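Local coordinates for plasmodesmata-located protein 5 (Arabidopsis thaliana, PDB 6GRE), which negatively regulates plasmodesmal permeability through callose deposition during salicylic acid-triggered immune responses, its tandem DUF26 ectodomain being the part described here, at residues 8-12 against 120-124; 30-35 against 46-50; 35-40 against 75-80; 61-67 against 102-108; 167-172 against 203-207. All coordinates share one frame; numbering follows the deposited sequence. Where two conformers were deposited one is given.

Interaction 1. Residues 8-12 against 120-124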
# COMPACT_ATOMS: atom_id res chain seq x y z
N TYR A 8 -8.71 8.60 -2.16
CA TYR A 8 -8.09 7.41 -1.61
C TYR A 8 -8.73 6.16 -2.22
O TYR A 8 -9.80 6.20 -2.81
CB TYR A 8 -8.21 7.40 -0.09
CG TYR A 8 -9.59 7.14 0.44
CD1 TYR A 8 -10.55 8.15 0.49
CD2 TYR A 8 -9.95 5.89 0.91
CE1 TYR A 8 -11.82 7.91 0.98
CE2 TYR A 8 -11.21 5.63 1.40
CZ TYR A 8 -12.15 6.65 1.44
OH TYR A 8 -13.39 6.39 1.93
N ILE A 9 -8.06 5.03 -2.05
CA ILE A 9 -8.55 3.78 -2.62
C ILE A 9 -9.30 2.98 -1.57
O ILE A 9 -10.39 2.53 -1.83
CB ILE A 9 -7.38 2.98 -3.23
CG1 ILE A 9 -6.68 3.82 -4.30
CG2 ILE A 9 -7.83 1.62 -3.75
CD1 ILE A 9 -5.48 3.16 -4.94
N TYR A 10 -8.72 2.79 -0.38
CA TYR A 10 -9.42 2.14 0.69
C TYR A 10 -8.82 2.60 2.01
O TYR A 10 -7.69 3.10 2.06
CB TYR A 10 -9.40 0.61 0.59
CG TYR A 10 -8.04 -0.03 0.69
CD1 TYR A 10 -7.42 -0.17 1.92
CD2 TYR A 10 -7.37 -0.45 -0.43
CE1 TYR A 10 -6.17 -0.75 2.03
CE2 TYR A 10 -6.14 -1.08 -0.33
CZ TYR A 10 -5.54 -1.23 0.90
OH TYR A 10 -4.31 -1.82 1.00
N ALA A 11 -9.64 2.50 3.05
CA ALA A 11 -9.26 2.71 4.42
C ALA A 11 -9.71 1.50 5.24
O ALA A 11 -10.85 1.02 5.13
CB ALA A 11 -9.87 4.00 4.94
N VAL A 12 -8.83 0.96 6.07
CA VAL A 12 -9.18 -0.06 7.00
C VAL A 12 -8.96 0.51 8.41
O VAL A 12 -7.83 0.92 8.71
CB VAL A 12 -8.35 -1.33 6.82
CG1 VAL A 12 -8.83 -2.43 7.76
CG2 VAL A 12 -8.34 -1.77 5.37
N LEU A 120 -6.95 -10.77 0.99
CA LEU A 120 -7.52 -9.82 0.07
C LEU A 120 -8.20 -8.67 0.80
O LEU A 120 -8.96 -8.88 1.77
CB LEU A 120 -8.55 -10.53 -0.80
CG LEU A 120 -9.25 -9.59 -1.77
CD1 LEU A 120 -8.30 -9.20 -2.89
CD2 LEU A 120 -10.50 -10.23 -2.33
N ILE A 121 -7.91 -7.44 0.35
CA ILE A 121 -8.67 -6.29 0.71
C ILE A 121 -9.63 -5.93 -0.42
O ILE A 121 -10.84 -5.90 -0.21
CB ILE A 121 -7.78 -5.11 1.13
CG1 ILE A 121 -6.93 -5.51 2.33
CG2 ILE A 121 -8.63 -3.87 1.38
CD1 ILE A 121 -5.93 -4.48 2.75
N LEU A 122 -9.12 -5.65 -1.62
CA LEU A 122 -9.95 -5.08 -2.67
C LEU A 122 -9.42 -5.53 -4.03
O LEU A 122 -8.24 -5.41 -4.32
CB LEU A 122 -9.89 -3.56 -2.59
CG LEU A 122 -10.49 -2.79 -3.77
CD1 LEU A 122 -11.99 -3.00 -3.84
CD2 LEU A 122 -10.21 -1.31 -3.65
N ASN A 123 -10.30 -6.04 -4.88
CA ASN A 123 -9.99 -6.40 -6.25
C ASN A 123 -11.11 -5.85 -7.13
O ASN A 123 -12.28 -6.21 -6.94
CB ASN A 123 -9.85 -7.91 -6.37
CG ASN A 123 -9.70 -8.50 -7.75
OD1 ASN A 123 -9.98 -9.68 -7.91
ND2 ASN A 123 -9.29 -7.73 -8.73
N LYS A 124 -10.77 -5.00 -8.08
CA LYS A 124 -11.75 -4.54 -9.06
C LYS A 124 -11.16 -4.72 -10.44
O LYS A 124 -9.96 -4.49 -10.65
CB LYS A 124 -12.12 -3.06 -8.86
CG LYS A 124 -13.22 -2.56 -9.80
CD LYS A 124 -13.91 -1.32 -9.37
CE LYS A 124 -15.12 -1.09 -10.25
NZ LYS A 124 -15.65 0.29 -10.06
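The phenol ring of Tyr-10 and the side chain of Ile-121 carry the tight part of this contact. Methyl CG2 of Ile-121 sits over the centre of the ring, 3.8 Å from its centroid and only 4° off the normal, a textbook CH-pi approach. The other arm of the same isoleucine reaches along the ring to its far end, where CD1 lies 3.6 Å from Tyr-10 OH. Both arms can touch one ring because CG2 stands anti to the backbone N of Ile-121 while CG1 lies beside that N (chi1 -60°). The two side chains cross at about a right angle. Phe-97 meets the Tyr-10 ring edge-to-face, so the buried tyrosine is gripped by more than one neighbour.

Packing thins out to both ends. Ile-9 and Leu-122 meet through single methyls, CG2 to CD2 at 3.8 Å, and Leu-122 CD2 stands 4.4 Å from Tyr-10 CD2, approaching that ring obliquely. Val-12 lies at the surface and just reaches Ile-121, CG2 to CD1 being 4.5 Å.

No hydrogen bond joins the segments, and the axes of strands 10-12 and 120-124 come no closer than 8.8 Å, although they run antiparallel at 164°. These edge strands therefore face each other through side chains alone, while each bonds inward to its own sheet. Each makes a classic beta bulge there: Ile-9 and Tyr-10 opposite Gln-99, Ile-121 and Leu-122 opposite Tyr-201. In this protein the contact joins the edge strands of the two Gnk2-homologous (DUF26) domains, and Val-12 and Ile-121 also line the pocket holding 2-(2-ethoxyethoxy)ethanol.

Interaction 2. Residues 30-35 against 46-50. With NAG (2-acetamido-2-deoxy-beta-D-glucopyranose), chain F.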
# COMPACT_ATOMS: atom_id res chain seq x y z
N SER A 30 1.64 12.25 16.80
CA SER A 30 3.08 12.49 16.65
C SER A 30 3.65 11.58 15.56
O SER A 30 4.47 12.03 14.78
CB SER A 30 3.84 12.29 17.94
OG SER A 30 3.21 12.96 19.01
N LEU A 31 3.23 10.31 15.55
CA LEU A 31 3.71 9.33 14.54
C LEU A 31 3.40 9.87 13.13
O LEU A 31 4.27 9.88 12.25
CB LEU A 31 3.01 7.99 14.75
CG LEU A 31 3.22 6.98 13.61
CD1 LEU A 31 4.62 6.43 13.67
CD2 LEU A 31 2.21 5.85 13.67
N LEU A 32 2.15 10.29 12.93
CA LEU A 32 1.69 10.72 11.60
C LEU A 32 2.45 11.95 11.11
O LEU A 32 2.82 12.01 9.95
CB LEU A 32 0.18 10.97 11.64
CG LEU A 32 -0.67 9.75 11.92
CD1 LEU A 32 -2.13 10.12 12.07
CD2 LEU A 32 -0.49 8.69 10.83
N SER A 33 2.73 12.91 12.01
CA SER A 33 3.51 14.10 11.66
C SER A 33 4.93 13.68 11.25
O SER A 33 5.55 14.28 10.34
CB SER A 33 3.54 15.08 12.81
OG SER A 33 2.25 15.63 13.01
N SER A 34 5.46 12.66 11.93
CA SER A 34 6.79 12.13 11.63
C SER A 34 6.85 11.53 10.22
O SER A 34 7.90 11.61 9.58
CB SER A 34 7.19 11.12 12.64
OG SER A 34 7.37 11.77 13.89
N PHE A 35 5.78 10.85 9.81
CA PHE A 35 5.70 10.28 8.46
C PHE A 35 5.93 11.39 7.44
O PHE A 35 6.75 11.26 6.51
CB PHE A 35 4.32 9.68 8.14
CG PHE A 35 3.93 8.39 8.82
CD1 PHE A 35 4.83 7.58 9.48
CD2 PHE A 35 2.60 7.99 8.77
CE1 PHE A 35 4.43 6.38 10.04
CE2 PHE A 35 2.20 6.80 9.36
CZ PHE A 35 3.11 6.01 9.99
N ASN A 46 9.71 3.05 8.91
CA ASN A 46 8.92 2.50 9.99
C ASN A 46 9.29 3.24 11.26
O ASN A 46 10.45 3.59 11.44
CB ASN A 46 9.13 0.99 10.16
CG ASN A 46 10.37 0.65 10.95
OD1 ASN A 46 10.40 0.73 12.18
ND2 ASN A 46 11.41 0.26 10.25
N PHE A 47 8.31 3.48 12.13
CA PHE A 47 8.47 4.28 13.34
C PHE A 47 7.73 3.60 14.49
O PHE A 47 6.68 2.99 14.27
CB PHE A 47 7.85 5.67 13.18
CG PHE A 47 8.29 6.49 12.00
CD1 PHE A 47 7.84 6.20 10.72
CD2 PHE A 47 9.11 7.59 12.17
CE1 PHE A 47 8.24 6.95 9.64
CE2 PHE A 47 9.50 8.36 11.08
CZ PHE A 47 9.07 8.04 9.82
N THR A 48 8.25 3.79 15.71
CA THR A 48 7.57 3.47 16.94
C THR A 48 7.52 4.76 17.77
O THR A 48 8.52 5.43 17.83
CB THR A 48 8.29 2.35 17.69
OG1 THR A 48 8.56 1.29 16.77
CG2 THR A 48 7.50 1.81 18.86
N VAL A 49 6.36 5.06 18.36
CA VAL A 49 6.20 6.19 19.29
C VAL A 49 5.49 5.70 20.54
O VAL A 49 4.38 5.18 20.47
CB VAL A 49 5.43 7.37 18.65
CG1 VAL A 49 5.32 8.54 19.62
CG2 VAL A 49 6.08 7.84 17.36
N PRO A 50 6.10 5.88 21.73
CA PRO A 50 7.39 6.52 21.90
C PRO A 50 8.58 5.67 21.43
O PRO A 50 8.45 4.45 21.30
CB PRO A 50 7.52 6.77 23.42
CG PRO A 50 6.18 6.35 24.00
CD PRO A 50 5.60 5.37 22.99
C1 NAG F . 12.62 -0.14 10.91
C2 NAG F . 13.42 -1.09 10.02
C3 NAG F . 14.81 -1.38 10.60
C4 NAG F . 15.48 -0.14 11.21
C5 NAG F . 14.51 0.65 12.11
C6 NAG F . 15.12 1.90 12.74
C7 NAG F . 11.78 -2.56 8.85
C8 NAG F . 11.26 -3.98 8.81
N2 NAG F . 12.70 -2.34 9.82
O3 NAG F . 15.62 -1.89 9.54
O4 NAG F . 16.63 -0.54 11.97
O5 NAG F . 13.38 1.01 11.32
O6 NAG F . 15.02 3.00 11.83
O7 NAG F . 11.37 -1.69 8.05
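Helix 30-35 runs nearly antiparallel to strand 46-49, at 152° with axes 8.9 Å apart, and Leu-31 and Val-49 have the closest alpha carbons. This is helix-on-sheet packing in the first DUF26 domain: helix 23-38 covers the edge strand 44-49 of the five-stranded antiparallel sheet.

Phe-47 does most of the work on the strand. Its side chain meets Leu-31, Ser-34 and Phe-35. Leu-31 comes in at the base, with CD1 3.4 Å from Phe-47 CB; its CG, anti to the backbone N (chi1 169°), carries that methyl toward Phe-47. Phe-35 turns the rim of its ring to Phe-47, CD1 to CE1 at 3.5 Å, while the two planes stand 58° apart. Ser-34 CB approaches the CD2/CE2 flank of the Phe-47 ring, the flank away from Phe-35, and is 3.9 Å from CE2.

The hydroxyl of Ser-34 is turned back to its own helix and donates to Ser-30 O. That carbonyl thus accepts twice, from Ser-34 N and Ser-34 OG on opposite faces of its plane. Val-49 extends the apolar contact by setting CG2 4.0 Å from Leu-31 CB.

Asn-46 alternates to the other face of the strand, away from the helix. There it carries an N-linked glycan, whose sugar is also hydrogen-bonded to Tyr-44 OH; the covalent link joins Asn-46 ND2 to C1 of the N-acetylglucosamine at 1.4 Å.

Interaction 3. Residues 35-40 against 75-80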
# COMPACT_ATOMS: atom_id res chain seq x y z
N PHE A 35 5.78 10.85 9.81
CA PHE A 35 5.70 10.28 8.46
C PHE A 35 5.93 11.39 7.44
O PHE A 35 6.75 11.26 6.51
CB PHE A 35 4.32 9.68 8.14
CG PHE A 35 3.93 8.39 8.82
CD1 PHE A 35 4.83 7.58 9.48
CD2 PHE A 35 2.60 7.99 8.77
CE1 PHE A 35 4.43 6.38 10.04
CE2 PHE A 35 2.20 6.80 9.36
CZ PHE A 35 3.11 6.01 9.99
N VAL A 36 5.20 12.49 7.60
CA VAL A 36 5.28 13.61 6.67
C VAL A 36 6.73 14.13 6.60
O VAL A 36 7.28 14.28 5.54
CB VAL A 36 4.31 14.74 7.06
CG1 VAL A 36 4.62 16.01 6.27
CG2 VAL A 36 2.86 14.34 6.89
N THR A 37 7.35 14.37 7.76
CA THR A 37 8.72 14.83 7.86
C THR A 37 9.69 13.92 7.10
O THR A 37 10.60 14.39 6.41
CB THR A 37 9.15 14.88 9.33
OG1 THR A 37 8.24 15.80 9.93
CG2 THR A 37 10.58 15.33 9.53
N SER A 38 9.53 12.61 7.29
CA SER A 38 10.43 11.58 6.80
C SER A 38 10.45 11.52 5.26
O SER A 38 11.45 11.08 4.68
CB SER A 38 10.06 10.25 7.41
OG SER A 38 10.97 9.23 7.03
N THR A 39 9.38 11.96 4.60
CA THR A 39 9.26 11.84 3.14
C THR A 39 10.34 12.67 2.42
O THR A 39 10.63 12.41 1.26
CB THR A 39 7.88 12.28 2.66
OG1 THR A 39 7.70 13.67 2.95
CG2 THR A 39 6.76 11.49 3.30
N ALA A 40 10.95 13.63 3.13
CA ALA A 40 12.04 14.42 2.58
C ALA A 40 13.26 13.53 2.31
O ALA A 40 14.04 13.82 1.41
CB ALA A 40 12.39 15.55 3.52
N CYS A 75 5.97 12.57 -2.91
CA CYS A 75 5.82 11.66 -1.77
C CYS A 75 5.26 12.46 -0.58
O CYS A 75 4.30 12.05 0.06
CB CYS A 75 7.14 10.97 -1.47
SG CYS A 75 7.10 9.76 -0.13
N SER A 76 5.83 13.64 -0.31
CA SER A 76 5.32 14.51 0.77
C SER A 76 3.84 14.84 0.54
O SER A 76 3.05 14.73 1.47
CB SER A 76 6.13 15.77 0.89
OG SER A 76 7.50 15.45 0.92
N THR A 77 3.48 15.25 -0.69
CA THR A 77 2.12 15.64 -0.99
C THR A 77 1.15 14.49 -0.71
O THR A 77 0.07 14.68 -0.13
CB THR A 77 1.99 16.12 -2.44
OG1 THR A 77 2.87 17.25 -2.57
CG2 THR A 77 0.57 16.48 -2.81
N CYS A 78 1.52 13.29 -1.16
CA CYS A 78 0.67 12.12 -1.00
C CYS A 78 0.51 11.79 0.49
O CYS A 78 -0.60 11.59 0.96
CB CYS A 78 1.24 10.93 -1.75
SG CYS A 78 0.09 9.54 -1.83
N VAL A 79 1.62 11.70 1.20
CA VAL A 79 1.59 11.26 2.59
C VAL A 79 0.85 12.30 3.44
O VAL A 79 0.07 11.94 4.31
CB VAL A 79 3.00 10.96 3.10
CG1 VAL A 79 3.04 10.76 4.61
CG2 VAL A 79 3.57 9.75 2.39
N SER A 80 1.07 13.59 3.15
CA SER A 80 0.35 14.65 3.84
C SER A 80 -1.16 14.48 3.67
O SER A 80 -1.91 14.61 4.64
CB SER A 80 0.78 16.00 3.35
OG SER A 80 2.11 16.26 3.75
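Thr-39 divides its branches on helix 75-80: the hydroxyl lies beside Ser-76, the methyl against Val-79. Its OG1 occupies the position between backbone N and carbonyl carbon (chi1 64°), which directs the hydroxyl back to Val-36 O at 2.7 Å, in the plane of that carbonyl. The same oxygen lies 2.7 Å from Ser-76 OG, whose hydroxyl is hydrogen-bonded to Pro-72 O. Methyl CG2 leaves in another direction and meets Val-79 tip to tip, 3.7 Å from its CG2. Thr-39 CB and CG2 both lie beside the sulfur of Cys-75, CB being 3.8 Å from SG.

The pair belongs to the two-helix layer of the first DUF26 domain, in which helices 23-38 and 72-90 lie on one side of the antiparallel sheet. Disulfides from Cys-75 to Cys-66 and from Cys-78 to Cys-103 tie the second helix to the strands beneath.

One turn farther along, Val-79 sets CG1, anti to its own N (chi1 169°), 3.9 Å from Phe-35 CB. Val-36 straddles Ser-80 with both methyls, CG1 standing 3.6 Å from OG. That hydroxyl donates to Ser-76 O at 2.9 Å, from 40° above the carbonyl plane, and Ser-80 N reaches the same acceptor.

Interaction 4. Residues 61-67 against 102-108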
# COMPACT_ATOMS: atom_id res chain seq x y z
N TYR A 61 2.86 1.92 16.38
CA TYR A 61 3.77 1.43 15.37
C TYR A 61 3.20 1.81 14.01
O TYR A 61 2.03 1.62 13.77
CB TYR A 61 3.90 -0.09 15.45
CG TYR A 61 4.34 -0.61 16.80
CD1 TYR A 61 3.42 -0.81 17.81
CD2 TYR A 61 5.67 -0.90 17.06
CE1 TYR A 61 3.80 -1.28 19.06
CE2 TYR A 61 6.08 -1.38 18.30
CZ TYR A 61 5.13 -1.57 19.30
OH TYR A 61 5.54 -2.02 20.53
N GLY A 62 4.07 2.28 13.12
CA GLY A 62 3.55 2.64 11.82
C GLY A 62 4.60 2.64 10.74
O GLY A 62 5.82 2.65 10.98
N ILE A 63 4.08 2.68 9.51
CA ILE A 63 4.89 2.90 8.33
C ILE A 63 4.18 3.88 7.40
O ILE A 63 2.95 4.03 7.45
CB ILE A 63 5.18 1.58 7.57
CG1 ILE A 63 3.90 1.01 6.94
CG2 ILE A 63 5.87 0.57 8.45
CD1 ILE A 63 4.13 -0.10 5.93
N TYR A 64 4.97 4.50 6.52
CA TYR A 64 4.40 4.97 5.26
C TYR A 64 5.23 4.40 4.12
O TYR A 64 6.37 3.99 4.30
CB TYR A 64 4.41 6.49 5.15
CG TYR A 64 5.79 7.06 4.98
CD1 TYR A 64 6.58 7.33 6.09
CD2 TYR A 64 6.32 7.33 3.73
CE1 TYR A 64 7.86 7.82 5.96
CE2 TYR A 64 7.60 7.83 3.58
CZ TYR A 64 8.39 8.07 4.70
OH TYR A 64 9.65 8.58 4.59
N GLN A 65 4.63 4.37 2.93
CA GLN A 65 5.35 3.95 1.77
C GLN A 65 4.77 4.63 0.53
O GLN A 65 3.59 4.57 0.27
CB GLN A 65 5.23 2.46 1.54
CG GLN A 65 6.10 1.99 0.38
CD GLN A 65 6.20 0.49 0.39
OE1 GLN A 65 6.72 -0.13 -0.55
NE2 GLN A 65 5.74 -0.10 1.48
N CYS A 66 5.67 5.30 -0.19
CA CYS A 66 5.35 5.92 -1.47
C CYS A 66 5.73 4.97 -2.60
O CYS A 66 6.64 4.17 -2.46
CB CYS A 66 6.11 7.24 -1.63
SG CYS A 66 5.48 8.50 -0.49
N ARG A 67 5.04 5.14 -3.73
CA ARG A 67 5.41 4.48 -4.98
C ARG A 67 6.93 4.67 -5.18
O ARG A 67 7.47 5.75 -4.91
CB ARG A 67 4.57 5.09 -6.10
CG ARG A 67 3.86 4.11 -7.02
CD ARG A 67 3.17 4.88 -8.13
NE ARG A 67 4.14 5.62 -8.92
CZ ARG A 67 3.88 6.68 -9.68
NH1 ARG A 67 2.67 7.21 -9.70
NH2 ARG A 67 4.85 7.20 -10.40
N ASN A 102 -0.68 6.66 -4.88
CA ASN A 102 0.76 6.87 -4.90
C ASN A 102 1.43 6.65 -3.53
O ASN A 102 2.64 6.76 -3.43
CB ASN A 102 1.09 8.26 -5.40
CG ASN A 102 0.84 8.39 -6.89
OD1 ASN A 102 0.69 7.38 -7.57
ND2 ASN A 102 0.80 9.62 -7.37
N CYS A 103 0.67 6.29 -2.51
CA CYS A 103 1.28 6.07 -1.18
C CYS A 103 0.29 5.36 -0.27
O CYS A 103 -0.90 5.30 -0.55
CB CYS A 103 1.75 7.36 -0.50
SG CYS A 103 0.42 8.50 -0.07
N LEU A 104 0.82 4.82 0.84
CA LEU A 104 -0.01 4.32 1.93
C LEU A 104 0.55 4.82 3.26
O LEU A 104 1.75 5.12 3.34
CB LEU A 104 -0.06 2.78 1.91
CG LEU A 104 1.26 2.05 2.14
CD1 LEU A 104 1.54 1.80 3.64
CD2 LEU A 104 1.29 0.72 1.38
N ILE A 105 -0.32 4.87 4.27
CA ILE A 105 0.09 4.97 5.66
C ILE A 105 -0.60 3.86 6.44
O ILE A 105 -1.70 3.43 6.10
CB ILE A 105 -0.20 6.37 6.23
CG1 ILE A 105 -1.68 6.72 6.18
CG2 ILE A 105 0.67 7.41 5.55
CD1 ILE A 105 -2.04 7.97 6.97
N ARG A 106 0.08 3.38 7.49
CA ARG A 106 -0.46 2.28 8.25
C ARG A 106 0.06 2.38 9.68
O ARG A 106 1.26 2.60 9.88
CB ARG A 106 -0.05 0.95 7.61
CG ARG A 106 -0.72 -0.29 8.19
CD ARG A 106 -0.26 -1.49 7.38
NE ARG A 106 -0.91 -2.73 7.78
CZ ARG A 106 -1.05 -3.78 6.99
NH1 ARG A 106 -0.43 -3.81 5.83
NH2 ARG A 106 -1.83 -4.78 7.37
N TYR A 107 -0.85 2.20 10.64
CA TYR A 107 -0.47 2.22 12.04
C TYR A 107 -1.31 1.21 12.82
O TYR A 107 -2.38 0.84 12.44
CB TYR A 107 -0.62 3.63 12.61
CG TYR A 107 -1.98 4.26 12.46
CD1 TYR A 107 -2.98 4.04 13.39
CD2 TYR A 107 -2.25 5.13 11.43
CE1 TYR A 107 -4.23 4.63 13.26
CE2 TYR A 107 -3.48 5.74 11.29
CZ TYR A 107 -4.47 5.52 12.23
OH TYR A 107 -5.66 6.16 12.08
N ASP A 108 -0.76 0.78 13.96
CA ASP A 108 -1.38 -0.19 14.79
C ASP A 108 -0.74 -0.09 16.18
O ASP A 108 0.28 0.56 16.33
CB ASP A 108 -1.21 -1.59 14.18
CG ASP A 108 -2.21 -2.62 14.69
OD1 ASP A 108 -3.07 -2.27 15.51
OD2 ASP A 108 -2.11 -3.78 14.25
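Strands 61-66 and 103-108 pair backbone to backbone, with hydrogen-bonded pairs at Tyr-61/Asp-108, Ile-63/Arg-106 and Gln-65/Leu-104. Each pair exchanges two N-H to O bonds, such as Ile-63 N to Arg-106 O at 2.8 Å, so the inward N and O of all six residues are satisfied. A seventh bond, from Arg-67 N to Asn-102 O, is nearly straight at the hydrogen (170°) although the donor stands above the carbonyl plane.

Carbonyls receive alpha-carbon hydrogens as well: Tyr-107 CA lies 3.1 Å from Tyr-61 O. Gly-62 brings its CA to 3.0 Å from Arg-106 O, and strand 61-66 comes closest to its partner here, Gly-62 CA being 4.0 Å from Tyr-107 CA.

The pair lies in the interior of the five-stranded antiparallel sheet of the first DUF26 domain, flanked by strands 44-49 and 96-99. On the helix-facing side lie Tyr-64, Ile-105, Tyr-107 and two cysteines; Cys-66 SG packs 3.9 Å from Cys-103 CB, and both sulfurs point to the helix layer. Tyr-64 OH bonds to Thr-42 O and Ser-38 OG.

The other face carries Ile-63, Leu-104 and Arg-106. Leu-104 and Ile-63 meet CD1 to CD1 at 3.9 Å, and Arg-106 extends past them to hydrogen-bond Ser-203 in the second domain, with Phe-97 and Phe-112 as cation-pi partners.

Beyond the strands, Arg-67 bends at chi3 (61°) and NH1 donates a hydrogen bond of 2.9 Å to Asn-102 OD1. This bond is bent at the hydrogen, its donor standing well above the amide plane (53°), and the guanidinium and amide planes are nearly perpendicular. Arg-67 NE forms a salt bridge to Asp-69, a ligand of the sodium ion.

Interaction 5. Residues 167-172 against 203-207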
# COMPACT_ATOMS: atom_id res chain seq x y z
N GLN A 167 3.64 -3.47 -6.00
CA GLN A 167 4.46 -2.98 -4.88
C GLN A 167 4.16 -3.82 -3.64
O GLN A 167 2.97 -4.16 -3.38
CB GLN A 167 4.24 -1.50 -4.53
CG GLN A 167 5.30 -0.93 -3.55
CD GLN A 167 5.58 0.59 -3.48
OE1 GLN A 167 6.72 1.12 -3.30
NE2 GLN A 167 4.50 1.33 -3.51
N CYS A 168 5.20 -4.17 -2.91
CA CYS A 168 5.12 -4.78 -1.60
C CYS A 168 5.35 -3.75 -0.51
O CYS A 168 6.19 -2.87 -0.66
CB CYS A 168 6.25 -5.76 -1.40
SG CYS A 168 6.00 -7.17 -2.46
N SER A 169 4.65 -3.89 0.61
CA SER A 169 4.96 -3.15 1.79
C SER A 169 6.45 -3.32 2.10
O SER A 169 6.97 -4.42 2.07
CB SER A 169 4.07 -3.64 2.89
OG SER A 169 4.13 -2.81 4.04
N GLY A 170 7.10 -2.21 2.47
CA GLY A 170 8.56 -2.12 2.57
C GLY A 170 9.12 -2.96 3.69
O GLY A 170 10.34 -3.16 3.71
N ASP A 171 8.28 -3.46 4.60
CA ASP A 171 8.73 -4.26 5.73
C ASP A 171 8.89 -5.74 5.37
O ASP A 171 9.46 -6.49 6.17
CB ASP A 171 7.77 -4.15 6.90
CG ASP A 171 6.40 -4.67 6.55
OD1 ASP A 171 5.78 -4.05 5.63
OD2 ASP A 171 5.99 -5.70 7.11
N LEU A 172 8.38 -6.17 4.21
CA LEU A 172 8.46 -7.57 3.82
C LEU A 172 9.88 -7.89 3.35
O LEU A 172 10.51 -7.07 2.71
CB LEU A 172 7.50 -7.90 2.67
CG LEU A 172 6.00 -7.80 2.96
CD1 LEU A 172 5.21 -8.44 1.83
CD2 LEU A 172 5.67 -8.45 4.28
N SER A 203 -3.28 -7.39 1.81
CA SER A 203 -2.90 -6.64 2.96
C SER A 203 -1.48 -6.03 2.84
O SER A 203 -1.26 -4.88 3.20
CB SER A 203 -3.02 -7.49 4.19
OG SER A 203 -2.69 -6.74 5.33
N LYS A 204 -0.50 -6.82 2.36
CA LYS A 204 0.87 -6.37 2.36
C LYS A 204 1.44 -6.17 0.95
O LYS A 204 2.63 -5.95 0.84
CB LYS A 204 1.75 -7.34 3.17
CG LYS A 204 1.69 -7.13 4.69
CD LYS A 204 2.45 -5.92 5.15
CE LYS A 204 2.39 -5.64 6.64
NZ LYS A 204 3.36 -6.49 7.37
N CYS A 205 0.61 -6.19 -0.09
CA CYS A 205 1.13 -5.90 -1.42
C CYS A 205 -0.03 -5.63 -2.37
O CYS A 205 -1.20 -5.90 -2.06
CB CYS A 205 2.00 -7.01 -1.98
SG CYS A 205 1.12 -8.54 -2.36
N TYR A 206 0.30 -5.11 -3.56
CA TYR A 206 -0.71 -4.91 -4.58
C TYR A 206 -0.12 -5.10 -5.98
O TYR A 206 1.09 -4.98 -6.17
CB TYR A 206 -1.40 -3.54 -4.49
CG TYR A 206 -0.56 -2.33 -4.85
CD1 TYR A 206 -0.32 -2.02 -6.17
CD2 TYR A 206 -0.07 -1.46 -3.89
CE1 TYR A 206 0.40 -0.90 -6.54
CE2 TYR A 206 0.63 -0.32 -4.24
CZ TYR A 206 0.85 -0.03 -5.57
OH TYR A 206 1.59 1.05 -5.92
N ALA A 207 -1.00 -5.38 -6.92
CA ALA A 207 -0.62 -5.42 -8.32
C ALA A 207 -1.77 -4.80 -9.12
O ALA A 207 -2.94 -5.08 -8.82
CB ALA A 207 -0.35 -6.83 -8.78
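Lys-204, Gln-167 and Tyr-206 bury the most surface here. The chain of Lys-204 is bent at chi2 and chi4 (-75° and 81°), which curls it against the type I turn 169-172. Its CD packs 3.6 Å from Ser-169 CB and its CB lies 3.9 Å from Leu-172 CD1. The ammonium meets Asp-171 in a salt bridge, NZ to OD2 at 2.8 Å, on the syn side of the carboxylate. Phe-112 O and Val-115 O also accept from NZ, so the buried charge has three partners, and Asp-171 OD2 also accepts from Gly-114 N. Asp-171 OD1 takes a short 2.6 Å bond from Ser-169 OG, which helps fix the rotation of the group.

Gln-167 makes a CH-pi contact, its CB lying off-centre over one face of the Tyr-206 ring, 4.2 Å from the centroid and 27° from the normal. Their backbones exchange two hydrogen bonds, and Ser-169 N adds a third to Lys-204 O at 2.9 Å. Between these bonds Cys-168 and Cys-205 form a non-hydrogen-bonded pair, with disulfides to Cys-177 and Cys-180 of helix 174-192. Adjacent strands disulfide-linked to one helix are the DUF26 cysteine pattern, repeated from the first domain.

In the fold
Interactions 2, 3 and 4 build the first DUF26 domain: interactions 2 and 3 share Phe-35, whose CZ packs 3.2 Å from Ile-63 O of interaction 4, and two disulfides join interactions 3 and 4. Interaction 5 is the counterpart of interaction 4 in the second domain; their centres lie 10 Å apart, and Arg-106 NH2 is 3.0 Å from Ser-203 OG across the domain boundary. Interaction 1 joins the edge strands of both sheets and touches interaction 5 where Ile-121 CD1 lies 3.7 Å from Ser-203 CA. Val-12, Ile-121, Arg-106 and Ser-203, from interactions 1, 4 and 5, line with Asp-117 the pocket holding 2-(2-ethoxyethoxy)ethanol.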